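Local coordinates for protein CDC25-like phosphatase YCH1 (Saccharomyces cerevisiae, PDB 3FS5) that acts as a protein phosphatase built on a rhodanese-like domain related to the Cdc25 catalytic domain, at residues E16-M21 against E136-G141; K76-R81 against L113-L118; W119-R122 against R127-S130. All blocks are in the same frame, centred on the assembly; numbering follows the deposited sequence.

Interaction 1: residues E16-M21 against E136-G141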
loop_
_atom_site.group_PDB
_atom_site.type_symbol
_atom_site.label_atom_id
_atom_site.label_comp_id
_atom_site.label_asym_id
_atom_site.label_seq_id
_atom_site.Cartn_x
_atom_site.Cartn_y
_atom_site.Cartn_z
ATOM N N GLU A 16 -0.847 -0.782 -13.194
ATOM C CA GLU A 16 -2.086 -0.080 -12.876
ATOM C C GLU A 16 -1.869 0.973 -11.788
ATOM O O GLU A 16 -2.457 2.049 -11.844
ATOM C CB GLU A 16 -3.189 -1.057 -12.452
ATOM C CG GLU A 16 -4.534 -0.358 -12.255
ATOM C CD GLU A 16 -5.730 -1.299 -12.323
ATOM O OE1 GLU A 16 -6.875 -0.792 -12.270
ATOM O OE2 GLU A 16 -5.532 -2.530 -12.428
ATOM N N LEU A 17 -1.032 0.675 -10.797
ATOM C CA LEU A 17 -0.765 1.657 -9.749
ATOM C C LEU A 17 -0.054 2.852 -10.375
ATOM O O LEU A 17 -0.354 4.001 -10.060
ATOM C CB LEU A 17 0.121 1.068 -8.643
ATOM C CG LEU A 17 0.603 2.073 -7.587
ATOM C CD1 LEU A 17 -0.594 2.774 -6.946
ATOM C CD2 LEU A 17 1.434 1.350 -6.528
ATOM N N HIS A 18 0.885 2.574 -11.268
ATOM C CA HIS A 18 1.628 3.637 -11.925
ATOM C C HIS A 18 0.674 4.556 -12.680
ATOM O O HIS A 18 0.847 5.772 -12.685
ATOM C CB HIS A 18 2.670 3.038 -12.881
ATOM C CG HIS A 18 3.386 4.061 -13.703
ATOM N ND1 HIS A 18 2.928 4.479 -14.932
ATOM C CD2 HIS A 18 4.501 4.786 -13.449
ATOM C CE1 HIS A 18 3.727 5.419 -15.401
ATOM N NE2 HIS A 18 4.689 5.625 -14.520
ATOM N N ARG A 19 -0.339 3.975 -13.308
ATOM C CA ARG A 19 -1.315 4.762 -14.047
ATOM C C ARG A 19 -2.083 5.653 -13.069
ATOM O O ARG A 19 -2.294 6.837 -13.334
ATOM C CB ARG A 19 -2.279 3.842 -14.802
ATOM C CG ARG A 19 -3.245 4.580 -15.714
ATOM C CD ARG A 19 -4.126 3.615 -16.503
ATOM N NE ARG A 19 -5.171 4.326 -17.239
ATOM C CZ ARG A 19 -4.977 5.016 -18.362
ATOM N NH1 ARG A 19 -6.000 5.630 -18.945
ATOM N NH2 ARG A 19 -3.768 5.081 -18.912
ATOM N N TRP A 20 -2.489 5.087 -11.933
ATOM C CA TRP A 20 -3.209 5.852 -10.914
ATOM C C TRP A 20 -2.366 7.025 -10.424
ATOM O O TRP A 20 -2.884 8.110 -10.149
ATOM C CB TRP A 20 -3.539 4.976 -9.699
ATOM C CG TRP A 20 -4.576 3.923 -9.923
ATOM C CD1 TRP A 20 -5.163 3.573 -11.108
ATOM C CD2 TRP A 20 -5.147 3.070 -8.924
ATOM N NE1 TRP A 20 -6.065 2.554 -10.903
ATOM C CE2 TRP A 20 -6.074 2.227 -9.572
ATOM C CE3 TRP A 20 -4.965 2.938 -7.541
ATOM C CZ2 TRP A 20 -6.819 1.264 -8.884
ATOM C CZ3 TRP A 20 -5.710 1.978 -6.856
ATOM C CH2 TRP A 20 -6.624 1.155 -7.533
ATOM N N MET A 21 -1.066 6.796 -10.282
ATOM C CA MET A 21 -0.175 7.846 -9.807
ATOM C C MET A 21 -0.040 8.969 -10.832
ATOM O O MET A 21 -0.005 10.146 -10.469
ATOM C CB MET A 21 1.190 7.249 -9.457
ATOM C CG MET A 21 1.144 6.380 -8.198
ATOM S SD MET A 21 2.697 5.574 -7.772
ATOM C CE MET A 21 3.626 6.959 -7.115
ATOM N N GLU A 136 12.058 8.864 -11.210
ATOM C CA GLU A 136 12.004 9.846 -10.133
ATOM C C GLU A 136 10.612 10.361 -9.789
ATOM O O GLU A 136 10.378 10.818 -8.668
ATOM C CB GLU A 136 12.886 11.045 -10.491
ATOM C CG GLU A 136 14.270 10.680 -11.007
ATOM C CD GLU A 136 14.980 11.865 -11.646
ATOM O OE1 GLU A 136 15.198 12.881 -10.949
ATOM O OE2 GLU A 136 15.320 11.780 -12.849
ATOM N N SER A 137 9.693 10.302 -10.747
ATOM C CA SER A 137 8.343 10.796 -10.515
ATOM C C SER A 137 7.461 9.859 -9.695
ATOM O O SER A 137 6.448 10.294 -9.147
ATOM C CB SER A 137 7.653 11.118 -11.849
ATOM O OG SER A 137 7.401 9.954 -12.615
ATOM N N VAL A 138 7.838 8.586 -9.597
ATOM C CA VAL A 138 7.038 7.626 -8.836
ATOM C C VAL A 138 7.816 6.839 -7.776
ATOM O O VAL A 138 7.217 6.177 -6.929
ATOM C CB VAL A 138 6.328 6.612 -9.773
ATOM C CG1 VAL A 138 5.361 7.346 -10.694
ATOM C CG2 VAL A 138 7.353 5.834 -10.586
ATOM N N THR A 139 9.141 6.911 -7.824
ATOM C CA THR A 139 9.983 6.199 -6.864
ATOM C C THR A 139 10.904 7.168 -6.134
ATOM O O THR A 139 11.555 8.002 -6.761
ATOM C CB THR A 139 10.845 5.137 -7.569
ATOM O OG1 THR A 139 9.992 4.202 -8.229
ATOM C CG2 THR A 139 11.720 4.391 -6.561
ATOM N N ALA A 140 10.964 7.046 -4.812
ATOM C CA ALA A 140 11.796 7.924 -3.993
ATOM C C ALA A 140 12.882 7.179 -3.221
ATOM O O ALA A 140 12.695 6.032 -2.814
ATOM C CB ALA A 140 10.917 8.701 -3.020
ATOM N N GLY A 141 14.016 7.850 -3.024
ATOM C CA GLY A 141 15.131 7.275 -2.288
ATOM C C GLY A 141 15.722 5.999 -2.861
ATOM O O GLY A 141 16.274 5.182 -2.126
HETATM O O HOH W 1 6.105 7.953 -14.430
#
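M21 and H18 reach out from helix 14-23 and meet V138 in the loop just ahead of strand 139-140. M21 sets out with its CB directed toward V138. CG stands anti to the carbonyl carbon (chi1 -71°) and carries the chain outward. SD then passes W128 of helix 124-132. A bend at chi3 (75°) turns the methyl onto V138. There CE lies 3.8 Å from V138 CB and 4.0 Å from V138 CG1. The same methyl is 3.7 Å from the backbone O of V138. The M21 side chain also touches I48 of the short strand 47-48.

H18 comes in beside it, at about a right angle to the V138 side chain. H18 CD2 meets V138 CG1 at 3.9 Å, a methyl that M21 CE also approaches. The imidazole is also stacked with the ring of Y132. At its polar end H18 NE2 is 2.7 Å from a water. That water donates a hydrogen bond to S137 OG, 3.0 Å away. S137 OG is bonded to D135 as well.

The contact sets helix 14-23 against the segment leading into strand 139-140, which pairs with strand 47-48 beside the rhodanese-like core. No direct hydrogen bond joins residues 16-21 to 136-141. The direct contact is apolar, and its polar link runs through one water between H18 NE2 and S137 OG.

Interaction 2: residues K76-R81 against L113-L118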
loop_
_atom_site.group_PDB
_atom_site.type_symbol
_atom_site.label_atom_id
_atom_site.label_comp_id
_atom_site.label_asym_id
_atom_site.label_seq_id
_atom_site.Cartn_x
_atom_site.Cartn_y
_atom_site.Cartn_z
ATOM N N LYS A 76 -8.187 10.951 5.806
ATOM C CA LYS A 76 -7.904 11.305 4.417
ATOM C C LYS A 76 -9.128 11.003 3.547
ATOM O O LYS A 76 -9.454 11.754 2.623
ATOM C CB LYS A 76 -6.699 10.500 3.909
ATOM C CG LYS A 76 -6.280 10.784 2.465
ATOM C CD LYS A 76 -5.008 10.003 2.116
ATOM C CE LYS A 76 -4.371 10.449 0.795
ATOM N NZ LYS A 76 -5.164 10.061 -0.398
ATOM N N GLN A 77 -9.807 9.902 3.850
ATOM C CA GLN A 77 -10.984 9.500 3.084
ATOM C C GLN A 77 -12.121 10.509 3.233
ATOM O O GLN A 77 -12.794 10.852 2.259
ATOM C CB GLN A 77 -11.444 8.103 3.531
ATOM C CG GLN A 77 -12.569 7.502 2.690
ATOM C CD GLN A 77 -13.956 7.954 3.126
ATOM O OE1 GLN A 77 -14.923 7.841 2.370
ATOM N NE2 GLN A 77 -14.062 8.455 4.352
ATOM N N ALA A 78 -12.322 10.989 4.457
ATOM C CA ALA A 78 -13.381 11.951 4.754
ATOM C C ALA A 78 -13.357 13.199 3.864
ATOM O O ALA A 78 -14.409 13.697 3.468
ATOM C CB ALA A 78 -13.309 12.353 6.220
ATOM N N ASP A 79 -12.167 13.699 3.543
ATOM C CA ASP A 79 -12.059 14.887 2.704
ATOM C C ASP A 79 -11.939 14.592 1.216
ATOM O O ASP A 79 -11.752 15.508 0.414
ATOM C CB ASP A 79 -10.871 15.743 3.140
ATOM C CG ASP A 79 -11.088 16.384 4.492
ATOM O OD1 ASP A 79 -12.164 16.988 4.696
ATOM O OD2 ASP A 79 -10.183 16.290 5.348
ATOM N N GLY A 80 -12.059 13.322 0.849
ATOM C CA GLY A 80 -11.950 12.950 -0.546
ATOM C C GLY A 80 -13.249 12.518 -1.202
ATOM O O GLY A 80 -14.318 12.553 -0.597
ATOM N N ARG A 81 -13.137 12.102 -2.456
ATOM C CA ARG A 81 -14.267 11.653 -3.251
ATOM C C ARG A 81 -14.451 10.141 -3.125
ATOM O O ARG A 81 -13.531 9.371 -3.408
ATOM C CB ARG A 81 -14.017 12.020 -4.714
ATOM C CG ARG A 81 -15.079 11.559 -5.693
ATOM C CD ARG A 81 -14.485 11.454 -7.092
ATOM N NE ARG A 81 -15.485 11.161 -8.113
ATOM C CZ ARG A 81 -16.285 12.071 -8.662
ATOM N NH1 ARG A 81 -17.170 11.708 -9.581
ATOM N NH2 ARG A 81 -16.193 13.347 -8.302
ATOM N N LEU A 113 -16.729 -0.025 6.833
ATOM C CA LEU A 113 -16.433 -0.995 5.787
ATOM C C LEU A 113 -16.610 -0.424 4.388
ATOM O O LEU A 113 -15.882 -0.796 3.469
ATOM C CB LEU A 113 -17.316 -2.236 5.933
ATOM C CG LEU A 113 -16.891 -3.305 6.943
ATOM C CD1 LEU A 113 -17.868 -4.472 6.880
ATOM C CD2 LEU A 113 -15.475 -3.783 6.629
ATOM N N SER A 114 -17.572 0.481 4.226
ATOM C CA SER A 114 -17.843 1.076 2.921
ATOM C C SER A 114 -16.931 2.250 2.567
ATOM O O SER A 114 -16.936 2.727 1.431
ATOM C CB SER A 114 -19.300 1.542 2.857
ATOM O OG SER A 114 -19.555 2.519 3.854
ATOM N N ARG A 115 -16.145 2.717 3.530
ATOM C CA ARG A 115 -15.263 3.850 3.276
ATOM C C ARG A 115 -13.913 3.522 2.645
ATOM O O ARG A 115 -13.201 4.425 2.198
ATOM C CB ARG A 115 -15.033 4.627 4.571
ATOM C CG ARG A 115 -16.253 5.405 5.031
ATOM C CD ARG A 115 -15.819 6.715 5.658
ATOM N NE ARG A 115 -15.749 6.643 7.105
ATOM C CZ ARG A 115 -15.061 7.484 7.867
ATOM N NH1 ARG A 115 -15.079 7.333 9.180
ATOM N NH2 ARG A 115 -14.332 8.452 7.321
ATOM N N CYS A 116 -13.560 2.241 2.609
ATOM C CA CYS A 116 -12.278 1.819 2.047
ATOM C C CYS A 116 -12.393 0.621 1.115
ATOM O O CYS A 116 -13.353 -0.146 1.184
ATOM C CB CYS A 116 -11.301 1.426 3.168
ATOM S SG CYS A 116 -10.876 2.703 4.359
ATOM N N ARG A 117 -11.395 0.483 0.245
ATOM C CA ARG A 117 -11.277 -0.647 -0.674
ATOM C C ARG A 117 -9.839 -1.063 -0.396
ATOM O O ARG A 117 -8.953 -0.221 -0.382
ATOM C CB ARG A 117 -11.416 -0.221 -2.140
ATOM C CG ARG A 117 -12.750 0.412 -2.506
ATOM C CD ARG A 117 -12.801 0.734 -4.000
ATOM N NE ARG A 117 -13.814 1.739 -4.303
ATOM C CZ ARG A 117 -15.123 1.543 -4.186
ATOM N NH1 ARG A 117 -15.972 2.524 -4.477
ATOM N NH2 ARG A 117 -15.582 0.365 -3.792
ATOM N N LEU A 118 -9.604 -2.346 -0.158
ATOM C CA LEU A 118 -8.255 -2.795 0.160
ATOM C C LEU A 118 -7.570 -3.540 -0.975
ATOM O O LEU A 118 -8.148 -4.451 -1.566
ATOM C CB LEU A 118 -8.288 -3.679 1.409
ATOM C CG LEU A 118 -8.915 -3.038 2.648
ATOM C CD1 LEU A 118 -8.908 -4.039 3.800
ATOM C CD2 LEU A 118 -8.144 -1.778 3.028
#
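Q77, which meets R115 across this contact, has its backbone O bonded to G80 N at 2.9 Å. This short bond spans three residues and curls the chain into a turn. The CB of Q77 points toward the segment of R115, and its side chain crosses that of R115 at about a right angle. Its CG is anti to the backbone N (chi1 -173°) and comes to 3.2 Å from R115 O. A bend at chi2 then lays the amide beside the start of the arginine chain. Here Q77 CD is 3.8 Å from R115 CB.

The amide is probably turned over in the model, so its two ends are doubtful. As modelled, Q77 NE2 is 3.0 Å from R115 NH2. With the amide turned back, this pair may be a hydrogen bond. The two planes are 67° apart. The arginine bends at chi2 and chi3, and its NH2 ends 4.2 Å from A78 CB. The R115 side chain also touches L74, about one turn before Q77 on helix 63-78.

An alanine in place of R115 would remove the chain that crosses the Q77 amide, which would probably leave that amide freer to turn.

Q77 also touches L84, and the backbone of R115 is hydrogen-bonded to that of L84. The contact thus brings helix 63-78 to the start of two neighbouring parallel strands, 84-88 and 116-121. Helices packed on a central parallel sheet are a feature of the alpha/beta rhodanese fold, which Cdc25 catalytic domains share.

Interaction 3: residues W119-R122 against R127-S130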
loop_
_atom_site.group_PDB
_atom_site.type_symbol
_atom_site.label_atom_id
_atom_site.label_comp_id
_atom_site.label_asym_id
_atom_site.label_seq_id
_atom_site.Cartn_x
_atom_site.Cartn_y
_atom_site.Cartn_z
ATOM N N TRP A 119 -6.333 -3.143 -1.262
ATOM C CA TRP A 119 -5.540 -3.771 -2.313
ATOM C C TRP A 119 -4.152 -4.178 -1.835
ATOM O O TRP A 119 -3.620 -3.628 -0.864
ATOM C CB TRP A 119 -5.320 -2.821 -3.496
ATOM C CG TRP A 119 -6.540 -2.222 -4.104
ATOM C CD1 TRP A 119 -7.267 -1.169 -3.626
ATOM C CD2 TRP A 119 -7.153 -2.610 -5.334
ATOM N NE1 TRP A 119 -8.296 -0.874 -4.489
ATOM C CE2 TRP A 119 -8.250 -1.746 -5.546
ATOM C CE3 TRP A 119 -6.879 -3.605 -6.282
ATOM C CZ2 TRP A 119 -9.076 -1.845 -6.670
ATOM C CZ3 TRP A 119 -7.698 -3.703 -7.401
ATOM C CH2 TRP A 119 -8.785 -2.826 -7.584
ATOM N N VAL A 120 -3.570 -5.137 -2.546
ATOM C CA VAL A 120 -2.208 -5.590 -2.298
ATOM C C VAL A 120 -1.511 -5.465 -3.654
ATOM O O VAL A 120 -2.053 -5.886 -4.680
ATOM C CB VAL A 120 -2.141 -7.064 -1.851
ATOM C CG1 VAL A 120 -0.680 -7.521 -1.795
ATOM C CG2 VAL A 120 -2.792 -7.229 -0.482
ATOM N N LEU A 121 -0.325 -4.871 -3.661
ATOM C CA LEU A 121 0.434 -4.706 -4.892
ATOM C C LEU A 121 1.197 -5.995 -5.198
ATOM O O LEU A 121 2.126 -6.361 -4.473
ATOM C CB LEU A 121 1.420 -3.543 -4.740
ATOM C CG LEU A 121 2.371 -3.269 -5.907
ATOM C CD1 LEU A 121 1.572 -2.848 -7.144
ATOM C CD2 LEU A 121 3.354 -2.181 -5.509
ATOM N N ARG A 122 0.805 -6.682 -6.269
ATOM C CA ARG A 122 1.466 -7.932 -6.641
ATOM C C ARG A 122 2.948 -7.728 -6.930
ATOM O O ARG A 122 3.323 -6.851 -7.709
ATOM C CB ARG A 122 0.802 -8.560 -7.879
ATOM C CG ARG A 122 -0.588 -9.152 -7.649
ATOM C CD ARG A 122 -0.997 -10.033 -8.834
ATOM N NE ARG A 122 -2.355 -10.568 -8.724
ATOM C CZ ARG A 122 -2.736 -11.498 -7.849
ATOM N NH1 ARG A 122 -3.996 -11.912 -7.837
ATOM N NH2 ARG A 122 -1.867 -12.018 -6.990
ATOM N N ARG A 127 9.287 -6.009 -7.526
ATOM C CA ARG A 127 8.816 -5.984 -8.906
ATOM C C ARG A 127 8.676 -4.536 -9.346
ATOM O O ARG A 127 8.997 -4.186 -10.481
ATOM C CB ARG A 127 7.473 -6.698 -9.077
ATOM C CG ARG A 127 7.327 -7.251 -10.491
ATOM C CD ARG A 127 5.979 -6.991 -11.143
ATOM N NE ARG A 127 4.917 -7.849 -10.633
ATOM C CZ ARG A 127 3.773 -8.080 -11.275
ATOM N NH1 ARG A 127 2.855 -8.871 -10.735
ATOM N NH2 ARG A 127 3.553 -7.534 -12.465
ATOM N N TRP A 128 8.198 -3.690 -8.437
ATOM C CA TRP A 128 8.032 -2.276 -8.742
ATOM C C TRP A 128 9.320 -1.644 -9.267
ATOM O O TRP A 128 9.325 -1.037 -10.338
ATOM C CB TRP A 128 7.561 -1.515 -7.497
ATOM C CG TRP A 128 7.427 -0.033 -7.710
ATOM C CD1 TRP A 128 8.367 0.921 -7.457
ATOM C CD2 TRP A 128 6.295 0.653 -8.259
ATOM N NE1 TRP A 128 7.893 2.162 -7.813
ATOM C CE2 TRP A 128 6.623 2.026 -8.308
ATOM C CE3 TRP A 128 5.035 0.241 -8.717
ATOM C CZ2 TRP A 128 5.736 2.993 -8.797
ATOM C CZ3 TRP A 128 4.152 1.203 -9.205
ATOM C CH2 TRP A 128 4.510 2.565 -9.240
ATOM N N GLN A 129 10.415 -1.789 -8.522
ATOM C CA GLN A 129 11.677 -1.189 -8.944
ATOM C C GLN A 129 12.243 -1.744 -10.250
ATOM O O GLN A 129 12.945 -1.037 -10.968
ATOM C CB GLN A 129 12.732 -1.290 -7.823
ATOM C CG GLN A 129 13.259 -2.686 -7.500
ATOM C CD GLN A 129 14.296 -3.188 -8.496
ATOM O OE1 GLN A 129 15.212 -2.459 -8.885
ATOM N NE2 GLN A 129 14.164 -4.445 -8.901
ATOM N N SER A 130 11.936 -2.995 -10.573
ATOM C CA SER A 130 12.460 -3.581 -11.803
ATOM C C SER A 130 11.880 -2.854 -13.013
ATOM O O SER A 130 12.422 -2.935 -14.112
ATOM C CB SER A 130 12.118 -5.072 -11.886
ATOM O OG SER A 130 10.736 -5.273 -12.141
#
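L121 and W128 form the buried half of this contact, and R122 and R127 the outer half. L121 directs its CB toward the helix, and CD2 reaches to 4.4 Å from W128 CE3. The approach is oblique to the indole. Closer packing on that ring comes from other parts of the chain, among them L17 and V138. At the polar edge W128 NE1 is hydrogen-bonded to T139 OG1, which helps to set the rotation of the indole.

The two segments lie at the C-terminal end of the parallel strands. Strand 116-121 leads through a short connection into helix 124-132, as in other rhodanese-like domains.

The exposed side is looser. R127 bends at chi2 (-135°) and again at chi3, which brings its guanidinium alongside R122, just past the strand. R127 NH1 comes to 3.5 Å from R122 CB. R127 NE is likewise 3.5 Å from the backbone O of R122. R122 stretches its own chain away, leaving R122 NE 5.8 Å from R127 NH1. These like charges are thus kept apart, and D13 offers R127 a long, weak ion pair. On the helix, S130 OG donates a 2.6 Å hydrogen bond to R127 O.

In the fold
Interactions 1 and 3 are neighbours, with centres about 11 Å apart. They share the indole of W128, which packs against helix 14-23 and the 136-141 segment as well as L121. The centre of interaction 2 is about 21 Å from that of interaction 1 and about 22 Å from that of interaction 3, on the other side of the chain's centre from interaction 3. Strand 116-121 still connects them: its start takes part in interaction 2 and its end in interaction 3. Both are nested in the chain loop closed by interaction 1. L121 also touches H89, next to the chemically modified C90. Interaction 3 therefore borders the loop that probably corresponds to the active-site loop of rhodaneses and Cdc25 phosphatases.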